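Local atomic coordinates of anti-sigma-I factor RsgI3 (Clostridium thermocellum, PDB entry 6QE7), a protein that probably holds the sigma factor SigI3 inactive until its extracellular sensing region, a pair of PA14 domains that binds pectin, meets polysaccharide. Residues 202-207 and 246-251. Sequence-based numbering, arbitrary orientation.
Sequences IDTRYT and IELKAG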
loop_
_atom_site.group_PDB
_atom_site.type_symbol
_atom_site.label_atom_id
_atom_site.label_comp_id
_atom_site.label_asym_id
_atom_site.label_seq_id
_atom_site.Cartn_x
_atom_site.Cartn_y
_atom_site.Cartn_z
ATOM N N ILE A 202 -4.432 -2.192 -6.612
ATOM C CA ILE A 202 -5.068 -3.488 -6.284
ATOM C C ILE A 202 -4.191 -4.278 -5.286
ATOM O O ILE A 202 -2.964 -4.065 -5.297
ATOM C CB ILE A 202 -5.336 -4.223 -7.590
ATOM C CG1 ILE A 202 -6.315 -5.363 -7.363
ATOM C CG2 ILE A 202 -4.087 -4.666 -8.352
ATOM C CD1 ILE A 202 -6.737 -6.041 -8.625
ATOM N N ASP A 203 -4.816 -5.017 -4.352
ATOM C CA ASP A 203 -4.135 -6.025 -3.515
ATOM C C ASP A 203 -5.007 -7.260 -3.485
ATOM O O ASP A 203 -6.176 -7.253 -3.938
ATOM C CB ASP A 203 -3.753 -5.551 -2.107
ATOM C CG ASP A 203 -4.904 -5.086 -1.246
ATOM O OD1 ASP A 203 -6.065 -5.429 -1.558
ATOM O OD2 ASP A 203 -4.642 -4.229 -0.359
ATOM N N THR A 204 -4.351 -8.322 -3.147
ATOM C CA THR A 204 -4.857 -9.698 -3.338
ATOM C C THR A 204 -5.065 -10.275 -1.951
ATOM O O THR A 204 -4.423 -9.793 -1.011
ATOM C CB THR A 204 -3.887 -10.565 -4.130
ATOM O OG1 THR A 204 -2.708 -10.764 -3.331
ATOM C CG2 THR A 204 -3.510 -9.940 -5.451
ATOM N N ARG A 205 -5.802 -11.364 -1.884
ATOM C CA ARG A 205 -5.950 -12.178 -0.656
ATOM C C ARG A 205 -4.765 -13.152 -0.569
ATOM O O ARG A 205 -4.434 -13.569 0.527
ATOM C CB ARG A 205 -7.302 -12.907 -0.696
ATOM C CG ARG A 205 -8.513 -12.030 -0.413
ATOM C CD ARG A 205 -9.860 -12.796 -0.398
ATOM N NE ARG A 205 -9.747 -13.888 0.580
ATOM C CZ ARG A 205 -9.880 -13.770 1.887
ATOM N NH1 ARG A 205 -10.218 -12.611 2.418
ATOM N NH2 ARG A 205 -9.706 -14.825 2.652
ATOM N N TYR A 206 -4.205 -13.612 -1.685
ATOM C CA TYR A 206 -3.271 -14.765 -1.669
ATOM C C TYR A 206 -2.019 -14.348 -2.394
ATOM O O TYR A 206 -2.097 -13.445 -3.283
ATOM C CB TYR A 206 -3.901 -15.997 -2.320
ATOM C CG TYR A 206 -5.257 -16.287 -1.734
ATOM C CD1 TYR A 206 -5.406 -16.789 -0.453
ATOM C CD2 TYR A 206 -6.402 -16.018 -2.463
ATOM C CE1 TYR A 206 -6.671 -16.991 0.101
ATOM C CE2 TYR A 206 -7.663 -16.172 -1.927
ATOM C CZ TYR A 206 -7.802 -16.676 -0.639
ATOM O OH TYR A 206 -9.058 -16.863 -0.155
ATOM N N THR A 207 -0.944 -14.998 -2.000
ATOM C CA THR A 207 0.360 -14.998 -2.688
ATOM C C THR A 207 0.316 -16.164 -3.682
ATOM O O THR A 207 0.264 -17.283 -3.215
ATOM C CB THR A 207 1.501 -15.049 -1.653
ATOM O OG1 THR A 207 1.412 -13.835 -0.943
ATOM C CG2 THR A 207 2.901 -15.091 -2.219
ATOM N N ILE A 246 -0.485 -13.079 -13.778
ATOM C CA ILE A 246 0.669 -12.417 -13.115
ATOM C C ILE A 246 0.806 -13.018 -11.708
ATOM O O ILE A 246 -0.209 -13.277 -11.111
ATOM C CB ILE A 246 0.502 -10.897 -13.082
ATOM C CG1 ILE A 246 1.736 -10.205 -12.473
ATOM C CG2 ILE A 246 -0.784 -10.527 -12.367
ATOM C CD1 ILE A 246 1.898 -8.756 -12.859
ATOM N N GLU A 247 2.032 -13.212 -11.237
ATOM C CA GLU A 247 2.364 -13.617 -9.841
ATOM C C GLU A 247 2.275 -12.381 -8.952
ATOM O O GLU A 247 2.904 -11.384 -9.281
ATOM C CB GLU A 247 3.757 -14.264 -9.795
ATOM C CG GLU A 247 3.679 -15.778 -9.848
ATOM C CD GLU A 247 4.879 -16.533 -10.357
ATOM O OE1 GLU A 247 5.976 -15.993 -10.298
ATOM O OE2 GLU A 247 4.708 -17.700 -10.763
ATOM N N LEU A 248 1.476 -12.422 -7.902
ATOM C CA LEU A 248 1.352 -11.298 -6.960
ATOM C C LEU A 248 1.489 -11.817 -5.537
ATOM O O LEU A 248 1.202 -12.986 -5.253
ATOM C CB LEU A 248 0.016 -10.603 -7.140
ATOM C CG LEU A 248 -0.259 -10.111 -8.553
ATOM C CD1 LEU A 248 -1.719 -9.738 -8.704
ATOM C CD2 LEU A 248 0.652 -8.933 -8.945
ATOM N N LYS A 249 1.915 -10.944 -4.656
ATOM C CA LYS A 249 1.992 -11.294 -3.233
ATOM C C LYS A 249 0.793 -10.677 -2.503
ATOM O O LYS A 249 0.468 -9.517 -2.733
ATOM C CB LYS A 249 3.341 -10.828 -2.703
ATOM C CG LYS A 249 4.581 -11.498 -3.311
ATOM C CD LYS A 249 5.865 -10.930 -2.667
ATOM C CE LYS A 249 7.173 -11.478 -3.200
ATOM N NZ LYS A 249 8.316 -10.635 -2.748
ATOM N N ALA A 250 0.207 -11.388 -1.555
ATOM C CA ALA A 250 -0.765 -10.793 -0.611
ATOM C C ALA A 250 -0.040 -9.767 0.247
ATOM O O ALA A 250 1.160 -9.918 0.526
ATOM C CB ALA A 250 -1.380 -11.868 0.231
ATOM N N GLY A 251 -0.765 -8.778 0.679
ATOM C CA GLY A 251 -0.317 -7.864 1.721
ATOM C C GLY A 251 0.313 -6.623 1.150
ATOM O O GLY A 251 0.929 -5.931 1.930
HETATM O O HOH W 1 -1.491 -7.825 -2.971
HETATM O O HOH W 2 -3.590 -7.960 0.582
HETATM O O HOH W 3 2.298 -11.994 1.212
#
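T207 carries OG1 anti to its carbonyl carbon (chi1 -65°), while T204 tucks OG1 between its own N and C (chi1 67°); both hydroxyls thereby meet the backbone of K249 and A250. T207 OG1 receives the amide of A250, the one direct hydrogen bond across the contact, at 2.8 Å from A250 N. T204 OG1 instead turns back on its own loop and donates to Y206 O at 2.8 Å, from above the carbonyl plane, with A250 CA 3.3 Å from that same OG1. The T204 and L248 side chains cross obliquely, T204 CG2 lying 3.7 Å from L248 CD1; L248 also packs on F212 and Y254, and T204 on Y210. Two waters link the backbones, T204 N to K249 O and T204 O to G251 N; a third joins the T207 hydroxyl to A250 O. R205 NE hydrogen-bonds to Y206 OH, its neighbour in the same loop, almost straight (169°) and in the guanidinium plane. The loop from strand 193-202 to strand 208-216 thus meets the turn after strand 240-248 where the two sheets of the second PA14 domain's beta-sandwich connect, on the side facing the first PA14 domain, whose M14 hydrogen-bonds through its backbone to that of G251, close to a bound calcium.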